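Acetyltransferase (Agrobacterium tumefaciens, PDB 2DXQ) probably transfers an acetyl group from acetyl-coenzyme A to a still unidentified acceptor, as a member of the GNAT acetyltransferase family. Local coordinates at residues A[18-23]-A[61-67]. Numbering follows the deposited sequence.
Sequences GLLELY and KPVATAT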
loop_
_atom_site.group_PDB
_atom_site.type_symbol
_atom_site.label_atom_id
_atom_site.label_comp_id
_atom_site.label_asym_id
_atom_site.label_seq_id
_atom_site.Cartn_x
_atom_site.Cartn_y
_atom_site.Cartn_z
ATOM N N GLY A 18 21.468 0.572 -10.585
ATOM C CA GLY A 18 21.732 0.162 -9.200
ATOM C C GLY A 18 20.522 -0.417 -8.487
ATOM O O GLY A 18 20.634 -1.410 -7.767
ATOM N N LEU A 19 19.358 0.189 -8.713
ATOM C CA LEU A 19 18.091 -0.314 -8.173
ATOM C C LEU A 19 17.748 -1.675 -8.740
ATOM O O LEU A 19 17.318 -2.568 -8.016
ATOM C CB LEU A 19 16.961 0.656 -8.497
ATOM C CG LEU A 19 16.844 1.862 -7.579
ATOM C CD1 LEU A 19 15.820 2.837 -8.166
ATOM C CD2 LEU A 19 16.457 1.408 -6.175
ATOM N N LEU A 20 17.951 -1.850 -10.039
ATOM C CA LEU A 20 17.669 -3.158 -10.638
ATOM C C LEU A 20 18.551 -4.257 -10.028
ATOM O O LEU A 20 18.088 -5.372 -9.774
ATOM C CB LEU A 20 17.795 -3.099 -12.172
ATOM C CG LEU A 20 16.733 -2.267 -12.915
ATOM C CD1 LEU A 20 17.103 -2.135 -14.392
ATOM C CD2 LEU A 20 15.349 -2.949 -12.789
ATOM N N GLU A 21 19.814 -3.944 -9.756
ATOM C CA GLU A 21 20.692 -4.909 -9.084
ATOM C C GLU A 21 20.175 -5.309 -7.708
ATOM O O GLU A 21 20.198 -6.491 -7.340
ATOM C CB GLU A 21 22.123 -4.370 -9.011
ATOM C CG GLU A 21 22.716 -4.133 -10.397
ATOM C CD GLU A 21 24.195 -3.802 -10.384
ATOM O OE1 GLU A 21 24.818 -3.822 -9.300
ATOM O OE2 GLU A 21 24.735 -3.533 -11.482
ATOM N N LEU A 22 19.679 -4.332 -6.955
ATOM C CA LEU A 22 19.082 -4.615 -5.648
ATOM C C LEU A 22 17.844 -5.495 -5.776
ATOM O O LEU A 22 17.675 -6.438 -5.025
ATOM C CB LEU A 22 18.747 -3.314 -4.907
ATOM C CG LEU A 22 19.952 -2.515 -4.394
ATOM C CD1 LEU A 22 19.495 -1.162 -3.850
ATOM C CD2 LEU A 22 20.688 -3.311 -3.294
ATOM N N TYR A 23 16.985 -5.198 -6.745
ATOM C CA TYR A 23 15.758 -5.972 -6.904
ATOM C C TYR A 23 16.033 -7.385 -7.420
ATOM O O TYR A 23 15.260 -8.300 -7.168
ATOM C CB TYR A 23 14.772 -5.229 -7.806
ATOM C CG TYR A 23 14.263 -3.914 -7.244
ATOM C CD1 TYR A 23 14.031 -3.747 -5.874
ATOM C CD2 TYR A 23 13.981 -2.856 -8.088
ATOM C CE1 TYR A 23 13.554 -2.552 -5.370
ATOM C CE2 TYR A 23 13.483 -1.659 -7.609
ATOM C CZ TYR A 23 13.278 -1.506 -6.247
ATOM O OH TYR A 23 12.785 -0.318 -5.776
ATOM N N LYS A 61 27.370 3.764 -4.488
ATOM C CA LYS A 61 26.602 2.583 -4.903
ATOM C C LYS A 61 25.389 2.366 -3.998
ATOM O O LYS A 61 25.541 2.318 -2.769
ATOM C CB LYS A 61 27.461 1.318 -4.885
ATOM C CG LYS A 61 26.746 0.112 -5.498
ATOM C CD LYS A 61 27.472 -1.193 -5.231
ATOM C CE LYS A 61 26.862 -2.300 -6.071
ATOM N NZ LYS A 61 26.854 -3.591 -5.326
ATOM N N PRO A 62 24.181 2.233 -4.589
ATOM C CA PRO A 62 23.044 1.823 -3.769
ATOM C C PRO A 62 23.292 0.463 -3.108
ATOM O O PRO A 62 23.631 -0.520 -3.789
ATOM C CB PRO A 62 21.882 1.740 -4.786
ATOM C CG PRO A 62 22.292 2.685 -5.877
ATOM C CD PRO A 62 23.783 2.505 -5.988
ATOM N N VAL A 63 23.142 0.416 -1.787
ATOM C CA VAL A 63 23.360 -0.811 -1.021
ATOM C C VAL A 63 22.126 -1.247 -0.229
ATOM O O VAL A 63 22.102 -2.341 0.327
ATOM C CB VAL A 63 24.575 -0.697 -0.069
ATOM C CG1 VAL A 63 25.884 -0.669 -0.863
ATOM C CG2 VAL A 63 24.474 0.557 0.805
ATOM N N ALA A 64 21.132 -0.365 -0.142
ATOM C CA ALA A 64 19.816 -0.736 0.412
ATOM C C ALA A 64 18.765 0.155 -0.196
ATOM O O ALA A 64 19.071 1.255 -0.669
ATOM C CB ALA A 64 19.778 -0.612 1.935
ATOM N N THR A 65 17.523 -0.302 -0.160
ATOM C CA THR A 65 16.423 0.505 -0.681
ATOM C C THR A 65 15.128 0.151 0.036
ATOM O O THR A 65 14.991 -0.941 0.599
ATOM C CB THR A 65 16.261 0.326 -2.222
ATOM O OG1 THR A 65 15.248 1.217 -2.722
ATOM C CG2 THR A 65 15.875 -1.080 -2.570
ATOM N N ALA A 66 14.215 1.119 0.054
ATOM C CA ALA A 66 12.829 0.914 0.499
ATOM C C ALA A 66 11.987 1.922 -0.262
ATOM O O ALA A 66 12.431 3.060 -0.489
ATOM C CB ALA A 66 12.714 1.162 1.991
ATOM N N THR A 67 10.765 1.525 -0.614
ATOM C CA THR A 67 9.862 2.421 -1.326
ATOM C C THR A 67 8.734 2.837 -0.389
ATOM O O THR A 67 8.097 1.990 0.245
ATOM C CB THR A 67 9.285 1.734 -2.573
ATOM O OG1 THR A 67 10.361 1.340 -3.446
ATOM C CG2 THR A 67 8.276 2.660 -3.309
HETATM O O HOH W 1 23.244 -1.489 -6.406
HETATM O O HOH W 2 12.689 -0.013 -3.017
#
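Strand residues 61-67 run alongside helix residues 18-23 at 38° to the helix axis, 8.3 Å away at closest approach. At the exposed end, Lys61 NZ lies 4.5 Å from Glu21 OE1, too far for a salt bridge. The Pro62 ring packs against Gly18, with CG 4.2 Å from Gly18 CA; a CB on Gly18 would clash with that ring. A water donates to both Gly18 O and Pro62 O, bridging the two backbones. Val63 and Ala64 both face Ala56 in a classic beta bulge and turn their side chains away from the helix, so Leu22 reaches their main chain, CD2 at Val63 C and CD1 at Ala64 C (both 4.0 Å); Leu22 CD1 meets Pro62 CB (3.9 Å) and Thr65 CG2 (3.8 Å) as well. Thr65 CG2 also touches Tyr23 CE1 (3.9 Å), while its OG1 hydrogen-bonds to Phe54 O and accepts from a second water, which also joins Tyr23 OH and Thr67 OG1. The contact thus lays helix 16-26 on one face of the central GNAT sheet, where Leu19 reaches strand 51-58 and Leu22 strand 81-88; on the other face, Ala64 and Ala66 pack against Val102 of helix 98-112.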